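Local coordinates for putative surface-anchored fimbrial subunit (PDB 3HR6), which forms the shaft of Corynebacterium diphtheriae pili as the major pilin SpaA, a chain of tandem Ig-like modules stabilised by isopeptide and disulfide bonds, at residues Phe187-Leu193 against Arg229-Gln235; Val234-Gly238 against Ser278-Ala282; Thr325-Gln329 against Gln352-Thr356; Asn318-Ala322 against Gly357-Lys361; Ile61-Tyr67 against Arg113-Leu118. All blocks are in the same frame, centred on the assembly; numbering follows the deposited sequence. Where two conformers were deposited one is given.

Contact 1 (Phe187-Leu193 against Arg229-Gln235); sequences FTVADKL and RTVLSVQ
Segments 187-193 and 229-235, both extended, form an antiparallel ladder, their axes 4.5 Å apart and their directions at 168°. Val189-Val234 and Asp191-Leu232 are the hydrogen-bonded pairs, all four N-to-O distances (Val189 N and O to Val234 O and N, likewise Asp191 to Leu232) being 2.8 Å. Thr188-Gln235, Ala190-Ser233 and Lys192-Val231 are non-hydrogen-bonded pairs. Leu193 N still reaches Thr230 O (2.8 Å). At the strand's end Arg229 (chi1 m, chi2 t, chi3 p) bends its guanidinium back to two carbonyls, NE to Leu193 O and NH2 to Lys192 O, both at 2.9 Å; a long side chain with several donors suits this. Glu287 pairs with its charge, and Asp285 with Lys192. Thr188 OG1 lies 3.0 Å from Gln235 OE1, but its proton can also go to Ser278 O. Asp191 OD2 hydrogen-bonds Lys149 NZ beside Asn271, consistent with the Lys-Asp-Asn isopeptide triad of such pilin modules. Val189 and Leu232 pack on strands 166-174 and 251-259, while strands 268-276 and 219-226 flank the ladder.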
# COMPACT_ATOMS: atom_id res chain seq x y z
N PHE A 187 2.28 13.47 7.69
CA PHE A 187 1.32 12.71 6.92
C PHE A 187 2.02 12.24 5.66
O PHE A 187 2.35 13.04 4.79
CB PHE A 187 0.07 13.55 6.60
CG PHE A 187 -1.19 12.73 6.47
CD1 PHE A 187 -1.91 12.37 7.59
CD2 PHE A 187 -1.64 12.31 5.26
CE1 PHE A 187 -3.06 11.65 7.49
CE2 PHE A 187 -2.81 11.53 5.17
CZ PHE A 187 -3.49 11.21 6.27
N THR A 188 2.34 10.96 5.66
CA THR A 188 3.08 10.38 4.56
C THR A 188 2.26 9.29 3.88
O THR A 188 1.66 8.47 4.56
CB THR A 188 4.41 9.80 5.06
OG1 THR A 188 5.23 10.85 5.57
CG2 THR A 188 5.17 9.08 3.93
N VAL A 189 2.19 9.29 2.56
CA VAL A 189 1.60 8.19 1.80
C VAL A 189 2.75 7.60 1.00
O VAL A 189 3.38 8.31 0.23
CB VAL A 189 0.44 8.60 0.90
CG1 VAL A 189 -0.08 7.36 0.04
CG2 VAL A 189 -0.70 9.23 1.73
N ALA A 190 3.06 6.30 1.23
CA ALA A 190 4.16 5.65 0.54
C ALA A 190 3.69 4.42 -0.16
O ALA A 190 2.76 3.75 0.29
CB ALA A 190 5.29 5.24 1.51
N ASP A 191 4.35 4.14 -1.27
CA ASP A 191 3.93 2.99 -2.09
C ASP A 191 5.17 2.34 -2.61
O ASP A 191 5.94 2.97 -3.34
CB ASP A 191 3.01 3.49 -3.23
CG ASP A 191 2.37 2.36 -4.02
OD1 ASP A 191 3.05 1.31 -4.23
OD2 ASP A 191 1.21 2.52 -4.38
N LYS A 192 5.41 1.08 -2.22
CA LYS A 192 6.56 0.34 -2.71
C LYS A 192 6.05 -0.41 -3.91
O LYS A 192 5.33 -1.42 -3.77
CB LYS A 192 7.15 -0.61 -1.65
CG LYS A 192 8.45 -1.31 -2.03
CD LYS A 192 8.90 -2.13 -0.78
CE LYS A 192 10.25 -2.74 -0.91
NZ LYS A 192 10.52 -3.51 0.32
N LEU A 193 6.34 0.14 -5.07
CA LEU A 193 5.82 -0.40 -6.30
C LEU A 193 6.27 -1.85 -6.45
O LEU A 193 7.37 -2.18 -6.08
CB LEU A 193 6.30 0.41 -7.50
CG LEU A 193 5.61 1.77 -7.82
CD1 LEU A 193 5.76 2.76 -6.69
CD2 LEU A 193 6.16 2.35 -9.10
N ARG A 229 12.91 -2.60 -5.99
CA ARG A 229 11.64 -1.89 -6.06
C ARG A 229 11.77 -0.41 -5.73
O ARG A 229 12.52 -0.02 -4.85
CB ARG A 229 10.61 -2.54 -5.15
CG ARG A 229 10.29 -3.98 -5.63
CD ARG A 229 9.63 -4.73 -4.55
NE ARG A 229 8.32 -4.18 -4.23
CZ ARG A 229 7.52 -4.61 -3.25
NH1 ARG A 229 7.92 -5.54 -2.42
NH2 ARG A 229 6.35 -4.01 -3.06
N THR A 230 10.99 0.40 -6.45
CA THR A 230 10.87 1.83 -6.20
C THR A 230 9.76 2.11 -5.20
O THR A 230 8.64 1.64 -5.35
CB THR A 230 10.50 2.58 -7.49
OG1 THR A 230 11.43 2.26 -8.51
CG2 THR A 230 10.57 4.10 -7.24
N VAL A 231 10.08 2.88 -4.16
CA VAL A 231 9.11 3.46 -3.28
C VAL A 231 8.86 4.91 -3.72
O VAL A 231 9.80 5.68 -3.93
CB VAL A 231 9.63 3.51 -1.83
CG1 VAL A 231 8.57 4.11 -0.91
CG2 VAL A 231 10.06 2.12 -1.35
N LEU A 232 7.58 5.23 -3.88
CA LEU A 232 7.11 6.58 -4.11
C LEU A 232 6.56 7.08 -2.79
O LEU A 232 5.80 6.39 -2.14
CB LEU A 232 5.99 6.58 -5.14
CG LEU A 232 5.21 7.90 -5.33
CD1 LEU A 232 6.10 9.06 -5.74
CD2 LEU A 232 4.09 7.70 -6.32
N SER A 233 6.92 8.29 -2.40
CA SER A 233 6.52 8.84 -1.11
C SER A 233 6.04 10.25 -1.30
O SER A 233 6.71 11.02 -1.98
CB SER A 233 7.76 8.91 -0.23
OG SER A 233 7.45 9.51 1.02
N VAL A 234 4.89 10.54 -0.69
CA VAL A 234 4.26 11.87 -0.69
C VAL A 234 4.10 12.27 0.75
O VAL A 234 3.47 11.57 1.52
CB VAL A 234 2.92 11.87 -1.37
CG1 VAL A 234 2.25 13.29 -1.19
CG2 VAL A 234 3.07 11.46 -2.85
N GLN A 235 4.64 13.44 1.09
CA GLN A 235 4.67 13.84 2.47
C GLN A 235 4.15 15.24 2.56
O GLN A 235 4.60 16.11 1.82
CB GLN A 235 6.12 13.82 2.89
CG GLN A 235 6.37 13.86 4.33
CD GLN A 235 7.74 13.26 4.66
OE1 GLN A 235 7.90 12.02 4.84
NE2 GLN A 235 8.70 14.11 4.73

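Contact 2 (Val234-Gly238 against Ser278-Ala282); sequences VQLAG and SNPTA
This is a small, largely polar contact at the surface of the module, where the end of strand 229-236 meets the loop that follows strand 268-276. Only 173 Å² is buried, about three quarters of it by Gln235 and Asn279, whose CA atoms lie 6.6 Å apart. Residues 234-236 are extended; 278-282 form no regular structure, and Asn279, with phi/psi of -116/88°, precedes Pro280. The Asn279 side chain takes the m rotamer with chi2 near -13°, which carries its amide to the strand end. There ND2 donates to Leu236 O at 2.8 Å (162° at the hydrogen), and OD1 accepts from Phe187 N. Asparagine suits the place because one short side chain offers a donor and an acceptor together. Gln235, chi1 and chi2 both t, lies alongside: its CG is 3.1 Å from Asn279 OD1, and its OE1 is 3.9 Å from Pro280 CD; that oxygen lies by Thr188 OG1, whose one proton is also within reach of Ser278 O. Ala237 CB touches Asn279 ND2 at 4.1 Å. Leu236 N still bonds Phe187 O (2.9 Å), but the other half of that pair, Phe187 N and Leu236 O (4.0 Å), is opened. The Asn279 side-chain amide is inserted there, bridging two strands at the end of their antiparallel ladder within an Ig-like module.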
# COMPACT_ATOMS: atom_id res chain seq x y z
N VAL A 234 4.89 10.54 -0.69
CA VAL A 234 4.26 11.87 -0.69
C VAL A 234 4.10 12.27 0.75
O VAL A 234 3.47 11.57 1.52
CB VAL A 234 2.92 11.87 -1.37
CG1 VAL A 234 2.25 13.29 -1.19
CG2 VAL A 234 3.07 11.46 -2.85
N GLN A 235 4.64 13.44 1.09
CA GLN A 235 4.67 13.84 2.47
C GLN A 235 4.15 15.24 2.56
O GLN A 235 4.60 16.11 1.82
CB GLN A 235 6.12 13.82 2.89
CG GLN A 235 6.37 13.86 4.33
CD GLN A 235 7.74 13.26 4.66
OE1 GLN A 235 7.90 12.02 4.84
NE2 GLN A 235 8.70 14.11 4.73
N LEU A 236 3.25 15.48 3.49
CA LEU A 236 2.73 16.81 3.74
C LEU A 236 3.44 17.46 4.92
O LEU A 236 3.60 16.87 5.97
CB LEU A 236 1.23 16.80 4.02
CG LEU A 236 0.35 16.17 2.96
CD1 LEU A 236 -1.13 16.05 3.46
CD2 LEU A 236 0.45 16.97 1.68
N ALA A 237 3.78 18.72 4.75
CA ALA A 237 4.46 19.49 5.80
C ALA A 237 4.00 20.94 5.75
O ALA A 237 3.09 21.27 5.00
CB ALA A 237 5.97 19.37 5.64
N GLY A 238 4.62 21.81 6.54
CA GLY A 238 4.37 23.25 6.43
C GLY A 238 2.92 23.63 6.71
O GLY A 238 2.27 22.99 7.53
N SER A 278 3.10 10.58 10.29
CA SER A 278 4.44 11.01 10.71
C SER A 278 5.25 11.27 9.45
O SER A 278 4.94 10.72 8.40
CB SER A 278 5.12 9.90 11.54
OG SER A 278 6.32 10.39 12.14
N ASN A 279 6.27 12.13 9.54
CA ASN A 279 7.16 12.43 8.44
C ASN A 279 8.58 11.95 8.83
O ASN A 279 9.38 12.71 9.38
CB ASN A 279 7.16 13.94 8.15
CG ASN A 279 5.88 14.42 7.55
OD1 ASN A 279 5.05 13.63 7.13
ND2 ASN A 279 5.68 15.73 7.51
N PRO A 280 8.88 10.68 8.54
CA PRO A 280 10.16 10.16 8.97
C PRO A 280 11.33 10.89 8.32
O PRO A 280 11.24 11.27 7.15
CB PRO A 280 10.14 8.70 8.51
CG PRO A 280 8.79 8.40 8.14
CD PRO A 280 8.01 9.64 7.98
N THR A 281 12.41 11.05 9.08
CA THR A 281 13.63 11.68 8.58
C THR A 281 14.40 10.71 7.67
O THR A 281 15.12 11.16 6.79
CB THR A 281 14.50 12.17 9.73
OG1 THR A 281 14.62 11.14 10.70
CG2 THR A 281 13.91 13.40 10.39
N ALA A 282 14.25 9.40 7.88
CA ALA A 282 14.90 8.38 7.04
C ALA A 282 13.95 7.94 5.97
O ALA A 282 12.74 8.09 6.11
CB ALA A 282 15.33 7.18 7.88

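Contact 3 (Thr325-Gln329 against Gln352-Thr356); sequences TATFQ and QEFVT
Residues 325-329 and 353-356 are extended and run antiparallel, Gln352 (psi near 0°) turning into the strand; the end-to-end directions are 152° apart. Phe328 and Phe354 form the hydrogen-bonded pair, with Phe328 N to Phe354 O at 2.9 Å and Phe354 N to Phe328 O at 2.8 Å; Thr327 and Val355 are the adjoining non-hydrogen-bonded pair, CA atoms 4.4 Å apart. One step on, threonine hydroxyls modify the pattern. Thr356 N still donates to Ala326 O (2.9 Å), but Ala326 N goes to Thr356 OG1 (3.0 Å), positioned by the p rotamer, and Thr356 O accepts from Thr325 OG1 (2.6 Å) in the conformer given. Strand 354-355 is thereby held as an outermost strand of a four-stranded sheet in the C-terminal Ig-like module, beside strand 327-333, which continues to Cys333 and its disulfide with Cys393 on strand 391-398. Both rings lie on the face turned to strands 302-315 and 361-375: Phe328 (chi1 m) is buried against Ile311 and Lys313, its CE2 3.9 Å from Thr356 CG2, and Phe354, less buried, meets Leu364. Beta-branched Thr327 and Val355 suit extended backbone, with Thr327 OG1 3.4 Å from Val355 CG2; the charge of Glu353 suits solvent. At the far end Gln329, extended at chi2, sends NE2 to Gln352 O (3.0 Å). In the conformer given, Gln352 NE2 hydrogen-bonds Ser347 OG.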
# COMPACT_ATOMS: atom_id res chain seq x y z
N THR A 325 9.38 -21.01 -40.77
CA THR A 325 8.85 -20.22 -39.69
C THR A 325 7.50 -19.63 -40.08
O THR A 325 7.17 -19.50 -41.26
CB THR A 325 9.86 -19.13 -39.23
OG1 THR A 325 9.34 -18.47 -38.08
CG2 THR A 325 10.12 -18.10 -40.31
N ALA A 326 6.69 -19.35 -39.06
CA ALA A 326 5.41 -18.72 -39.25
C ALA A 326 5.36 -17.50 -38.34
O ALA A 326 6.09 -17.43 -37.34
CB ALA A 326 4.26 -19.68 -38.95
N THR A 327 4.48 -16.56 -38.69
CA THR A 327 4.29 -15.32 -37.98
C THR A 327 2.81 -15.20 -37.60
O THR A 327 1.92 -15.53 -38.40
CB THR A 327 4.75 -14.11 -38.84
OG1 THR A 327 6.13 -14.27 -39.22
CG2 THR A 327 4.50 -12.75 -38.12
N PHE A 328 2.56 -14.76 -36.37
CA PHE A 328 1.22 -14.58 -35.82
C PHE A 328 1.09 -13.21 -35.21
O PHE A 328 2.09 -12.59 -34.75
CB PHE A 328 0.89 -15.62 -34.75
CG PHE A 328 0.96 -17.03 -35.25
CD1 PHE A 328 -0.21 -17.69 -35.69
CD2 PHE A 328 2.16 -17.70 -35.33
CE1 PHE A 328 -0.16 -18.97 -36.18
CE2 PHE A 328 2.23 -18.98 -35.83
CZ PHE A 328 1.07 -19.64 -36.24
N GLN A 329 -0.13 -12.70 -35.30
CA GLN A 329 -0.53 -11.56 -34.52
C GLN A 329 -1.65 -11.97 -33.57
O GLN A 329 -2.49 -12.86 -33.85
CB GLN A 329 -0.88 -10.38 -35.41
CG GLN A 329 0.25 -9.92 -36.26
CD GLN A 329 -0.09 -8.65 -37.00
OE1 GLN A 329 -0.96 -8.65 -37.87
NE2 GLN A 329 0.64 -7.58 -36.71
N GLN A 352 4.43 -6.44 -32.08
CA GLN A 352 3.09 -6.58 -32.58
C GLN A 352 2.91 -7.83 -33.46
O GLN A 352 1.83 -8.05 -34.02
CB GLN A 352 2.76 -5.31 -33.38
CG GLN A 352 2.69 -4.03 -32.54
CD GLN A 352 4.04 -3.34 -32.31
OE1 GLN A 352 4.84 -3.14 -33.24
NE2 GLN A 352 4.28 -2.93 -31.08
N GLU A 353 3.99 -8.59 -33.62
CA GLU A 353 3.91 -9.90 -34.28
C GLU A 353 4.91 -10.84 -33.63
O GLU A 353 5.82 -10.42 -32.93
CB GLU A 353 4.14 -9.81 -35.79
CG GLU A 353 5.55 -9.50 -36.14
CD GLU A 353 5.83 -9.38 -37.63
OE1 GLU A 353 4.91 -9.09 -38.41
OE2 GLU A 353 7.01 -9.55 -38.01
N PHE A 354 4.70 -12.12 -33.82
CA PHE A 354 5.43 -13.14 -33.10
C PHE A 354 5.80 -14.24 -34.08
O PHE A 354 4.92 -14.80 -34.75
CB PHE A 354 4.58 -13.64 -31.94
CG PHE A 354 4.11 -12.53 -31.09
CD1 PHE A 354 4.95 -12.01 -30.10
CD2 PHE A 354 2.90 -11.90 -31.35
CE1 PHE A 354 4.53 -10.90 -29.36
CE2 PHE A 354 2.50 -10.80 -30.62
CZ PHE A 354 3.33 -10.32 -29.61
N VAL A 355 7.09 -14.47 -34.18
CA VAL A 355 7.65 -15.43 -35.12
C VAL A 355 8.12 -16.69 -34.42
O VAL A 355 8.77 -16.66 -33.34
CB VAL A 355 8.76 -14.79 -35.94
CG1 VAL A 355 9.30 -15.76 -36.96
CG2 VAL A 355 8.18 -13.55 -36.63
N THR A 356 7.70 -17.81 -34.97
CA THR A 356 8.10 -19.09 -34.41
C THR A 356 9.57 -19.36 -34.63
O THR A 356 10.16 -19.05 -35.69
CB THR A 356 7.22 -20.24 -34.93
OG1 THR A 356 7.35 -20.36 -36.35
CG2 THR A 356 5.76 -20.00 -34.61

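Contact 4 (Asn318-Ala322 against Gly357-Lys361); sequences NTPGA and GQDGK
Gln358, Pro320 and Gly321 bury the most surface here, where a loop and a beta turn at the end of the C-terminal module touch. Gln358 stands at the second position of a type I beta turn, Gly357 to Gly360, closed by Gly360 N to Gly357 O at 2.8 Å. A further bond from Gly357 N to Lys361 O (3.0 Å), with Gly360 at phi/psi 85/-4°, makes this a type I turn followed by a G1 beta bulge. The peptide carbonyl of Gln358 points out of the turn and accepts from Gly321 N at 2.9 Å. Its side chain, chi1 m and chi2 t, lies along the other loop, with Gln358 CD 3.6 Å from Ala322 CA. Pro320 supplies a flat apolar surface: its CD is 3.5 Å from Gln358 O and 3.6 Å from Gly360 N, and its ring also rests on Phe315. Thr319 CG2 adds a contact to Gln358 O at 3.4 Å. Gly321, at phi/psi 71/-161°, has a conformation that favours glycine. Gly360 is more constrained, since a CB there would come within 3.2 Å of Pro320 CD and clash with the preceding carbonyl. Asp359 OD1 accepts from Lys361 N (3.0 Å), an Asx turn overlapping the bulge. With a single hydrogen bond between the loops, their fit rests chiefly on shape: backbone angles suited to glycine and a proline ring against bare peptide.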
# COMPACT_ATOMS: atom_id res chain seq x y z
N ASN A 318 6.25 -32.05 -38.16
CA ASN A 318 7.65 -31.99 -37.78
C ASN A 318 8.05 -30.69 -37.13
O ASN A 318 7.46 -29.64 -37.36
CB ASN A 318 8.54 -32.23 -39.00
CG ASN A 318 8.58 -33.68 -39.42
OD1 ASN A 318 8.07 -34.03 -40.47
ND2 ASN A 318 9.17 -34.51 -38.60
N THR A 319 9.07 -30.78 -36.29
CA THR A 319 9.75 -29.61 -35.76
C THR A 319 10.13 -28.70 -36.91
O THR A 319 10.60 -29.16 -37.93
CB THR A 319 11.02 -30.01 -34.95
OG1 THR A 319 10.68 -30.98 -33.96
CG2 THR A 319 11.59 -28.82 -34.26
N PRO A 320 9.91 -27.38 -36.76
CA PRO A 320 10.11 -26.58 -37.98
C PRO A 320 11.53 -26.56 -38.49
O PRO A 320 11.74 -26.68 -39.69
CB PRO A 320 9.67 -25.19 -37.57
CG PRO A 320 8.66 -25.44 -36.47
CD PRO A 320 9.19 -26.63 -35.72
N GLY A 321 12.49 -26.45 -37.59
CA GLY A 321 13.88 -26.36 -37.98
C GLY A 321 14.25 -25.06 -38.64
O GLY A 321 13.50 -24.07 -38.58
N ALA A 322 15.38 -25.11 -39.34
CA ALA A 322 16.05 -23.91 -39.81
C ALA A 322 15.39 -23.21 -40.99
O ALA A 322 15.53 -22.01 -41.13
CB ALA A 322 17.53 -24.24 -40.12
N GLY A 357 10.19 -19.99 -33.64
CA GLY A 357 11.58 -20.33 -33.72
C GLY A 357 11.82 -21.71 -34.32
O GLY A 357 10.89 -22.39 -34.72
N GLN A 358 13.08 -22.10 -34.44
CA GLN A 358 13.38 -23.39 -35.03
C GLN A 358 12.72 -24.54 -34.27
O GLN A 358 12.40 -25.57 -34.86
CB GLN A 358 14.88 -23.58 -35.12
CG GLN A 358 15.50 -22.63 -36.13
CD GLN A 358 16.94 -22.92 -36.44
OE1 GLN A 358 17.43 -24.04 -36.25
NE2 GLN A 358 17.63 -21.91 -36.95
N ASP A 359 12.54 -24.37 -32.96
CA ASP A 359 11.90 -25.40 -32.14
C ASP A 359 10.37 -25.31 -32.19
O ASP A 359 9.67 -26.07 -31.51
CB ASP A 359 12.36 -25.29 -30.68
CG ASP A 359 12.03 -23.96 -30.03
OD1 ASP A 359 11.45 -22.99 -30.61
OD2 ASP A 359 12.37 -23.84 -28.83
N GLY A 360 9.86 -24.40 -33.01
CA GLY A 360 8.43 -24.20 -33.11
C GLY A 360 7.80 -23.28 -32.09
O GLY A 360 6.62 -23.00 -32.19
N LYS A 361 8.55 -22.78 -31.12
CA LYS A 361 7.94 -21.98 -30.07
C LYS A 361 7.86 -20.51 -30.41
O LYS A 361 8.79 -19.92 -30.98
CB LYS A 361 8.67 -22.16 -28.73
CG LYS A 361 8.76 -23.59 -28.24
CD LYS A 361 7.50 -24.03 -27.50
CE LYS A 361 7.55 -25.50 -27.11
NZ LYS A 361 8.68 -25.87 -26.22

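Contact 5 (Ile61-Tyr67 against Arg113-Leu118); sequences IKLEELY and RSQPFL
Tyr67 lays one face of its ring over Pro116, whose CG sits 3.8 Å from the ring centroid and 23° off the normal, a CH-pi contact that suits a rigid apolar ring beneath an aromatic one. The nearest atoms are Tyr67 CD2 and Pro116 CG, 3.6 Å apart. Tyr67 (chi1 t) follows a weakly bonded helical turn, about 63-66, held by Leu66 N and Tyr67 N both donating to Leu63 O (3.0 Å each). Across from it, 113-116 run extended into strand 117-124. From the turn, Leu63 and Leu66, both with chi1 m and chi2 t, reach across to the strand: Leu63 CD1 lies 3.5 Å from Pro116 O and Leu63 CD2 4.0 Å from Leu118 CG, while Leu66 CD1 meets Leu118 CD2 at 3.7 Å. Ile61 CG2 closes the row against Leu118 CD1 at 4.1 Å. Leu118 thus gathers three aliphatic chains, and strands 97-103 and 38-44 extend the patch through Leu98, Leu100 and Val44. Phe117, whose CB points away, packs on Val137 and Pro139 instead. Arg113 NH1 comes within 3.6 Å of Tyr67 OH, but Arg113 is held chiefly through NE, in a salt bridge to Glu185 of the next module. Without a hydrogen bond between these segments, the helical turn is held on the sheet by apolar fit and the CH-pi contact, which demand close shape matching rather than fixed polar directions.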
# COMPACT_ATOMS: atom_id res chain seq x y z
N ILE A 61 6.28 21.54 35.47
CA ILE A 61 6.80 20.79 34.32
C ILE A 61 6.14 21.20 33.01
O ILE A 61 4.92 21.34 32.93
CB ILE A 61 6.65 19.26 34.47
CG1 ILE A 61 7.66 18.70 35.47
CG2 ILE A 61 6.86 18.56 33.12
CD1 ILE A 61 7.44 17.24 35.82
N LYS A 62 6.96 21.38 31.99
CA LYS A 62 6.50 21.62 30.63
C LYS A 62 6.83 20.36 29.87
O LYS A 62 7.99 19.98 29.78
CB LYS A 62 7.22 22.84 30.02
CG LYS A 62 6.38 24.11 30.05
CD LYS A 62 7.17 25.39 30.30
CE LYS A 62 6.25 26.45 30.94
NZ LYS A 62 6.87 27.79 31.07
N LEU A 63 5.81 19.68 29.34
CA LEU A 63 6.04 18.42 28.65
C LEU A 63 7.16 18.51 27.61
O LEU A 63 7.86 17.53 27.37
CB LEU A 63 4.74 17.90 28.00
CG LEU A 63 3.69 17.28 28.94
CD1 LEU A 63 2.36 17.09 28.21
CD2 LEU A 63 4.16 15.95 29.49
N GLU A 64 7.33 19.68 26.99
CA GLU A 64 8.39 19.86 25.98
C GLU A 64 9.78 19.69 26.60
O GLU A 64 10.72 19.36 25.89
CB GLU A 64 8.28 21.21 25.23
CG GLU A 64 8.37 22.48 26.10
CD GLU A 64 7.02 23.16 26.37
OE1 GLU A 64 6.00 22.44 26.55
OE2 GLU A 64 6.98 24.41 26.42
N GLU A 65 9.89 19.87 27.91
CA GLU A 65 11.16 19.68 28.62
C GLU A 65 11.50 18.20 28.77
O GLU A 65 12.67 17.84 28.85
CB GLU A 65 11.11 20.34 30.01
CG GLU A 65 10.68 21.82 30.03
CD GLU A 65 11.71 22.77 29.40
OE1 GLU A 65 12.93 22.47 29.49
OE2 GLU A 65 11.31 23.82 28.83
N LEU A 66 10.48 17.34 28.80
CA LEU A 66 10.66 15.90 29.01
C LEU A 66 10.71 15.12 27.71
O LEU A 66 11.25 14.01 27.66
CB LEU A 66 9.51 15.35 29.86
CG LEU A 66 9.37 16.00 31.23
CD1 LEU A 66 8.10 15.49 31.91
CD2 LEU A 66 10.61 15.72 32.08
N TYR A 67 10.13 15.70 26.67
CA TYR A 67 9.92 15.00 25.42
C TYR A 67 9.61 16.03 24.35
O TYR A 67 8.73 16.87 24.52
CB TYR A 67 8.74 14.03 25.59
CG TYR A 67 8.43 13.20 24.37
CD1 TYR A 67 8.83 11.87 24.28
CD2 TYR A 67 7.71 13.75 23.30
CE1 TYR A 67 8.55 11.11 23.16
CE2 TYR A 67 7.41 12.99 22.18
CZ TYR A 67 7.82 11.68 22.12
OH TYR A 67 7.52 10.95 21.01
N ARG A 113 -1.66 8.94 17.32
CA ARG A 113 -1.32 8.53 18.68
C ARG A 113 -1.61 9.58 19.69
O ARG A 113 -1.67 10.77 19.38
CB ARG A 113 0.15 8.11 18.76
CG ARG A 113 1.11 9.21 18.41
CD ARG A 113 2.52 8.81 18.80
NE ARG A 113 3.51 9.71 18.23
CZ ARG A 113 4.82 9.62 18.45
NH1 ARG A 113 5.30 8.70 19.28
NH2 ARG A 113 5.65 10.48 17.85
N SER A 114 -1.76 9.12 20.93
CA SER A 114 -1.89 9.97 22.07
C SER A 114 -0.60 10.75 22.28
O SER A 114 0.47 10.23 22.00
CB SER A 114 -2.19 9.14 23.32
OG SER A 114 -3.30 8.27 23.14
N GLN A 115 -0.73 11.98 22.74
CA GLN A 115 0.41 12.77 23.18
C GLN A 115 0.99 12.18 24.46
O GLN A 115 0.28 11.49 25.21
CB GLN A 115 -0.03 14.20 23.48
CG GLN A 115 -0.83 14.83 22.36
CD GLN A 115 -0.00 15.03 21.15
OE1 GLN A 115 1.10 15.60 21.26
NE2 GLN A 115 -0.51 14.61 19.99
N PRO A 116 2.26 12.48 24.74
CA PRO A 116 2.81 12.13 26.04
C PRO A 116 2.05 12.75 27.20
O PRO A 116 1.50 13.85 27.07
CB PRO A 116 4.23 12.68 25.98
CG PRO A 116 4.52 12.75 24.53
CD PRO A 116 3.28 13.14 23.89
N PHE A 117 1.98 12.03 28.32
CA PHE A 117 1.30 12.55 29.48
C PHE A 117 1.89 12.01 30.76
O PHE A 117 2.47 10.95 30.79
CB PHE A 117 -0.21 12.27 29.40
CG PHE A 117 -0.58 10.80 29.47
CD1 PHE A 117 -0.94 10.22 30.68
CD2 PHE A 117 -0.60 10.03 28.33
CE1 PHE A 117 -1.27 8.89 30.76
CE2 PHE A 117 -0.92 8.69 28.39
CZ PHE A 117 -1.29 8.13 29.60
N LEU A 118 1.74 12.79 31.82
CA LEU A 118 2.32 12.47 33.12
C LEU A 118 1.32 11.64 33.94
O LEU A 118 0.10 11.83 33.84
CB LEU A 118 2.65 13.76 33.88
CG LEU A 118 3.73 14.68 33.30
CD1 LEU A 118 3.69 16.06 33.97
CD2 LEU A 118 5.09 14.02 33.43

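How the contacts relate
Contacts 1 and 2 share strand 229-236, with Val234 and Gln235 in common, contact 2 joining the strand's end to a loop; Asn279 and Ser278 of that loop also reach contact 1, Ser278 O lying 2.9 Å from Thr188 OG1. Contacts 3 and 4, centres 13 Å apart, lie near the other end of the chain; contact 3 is nested within the loop that contact 4 closes. Contact 5 belongs to the N-terminal module, its centre 21 Å from that of contact 2 but 75 Å from that of contact 4, a span reflecting the elongated pilin. Among these contacts the calcium site is approached by contact 3, whose Gln352 side chain is about 13 Å from the ion.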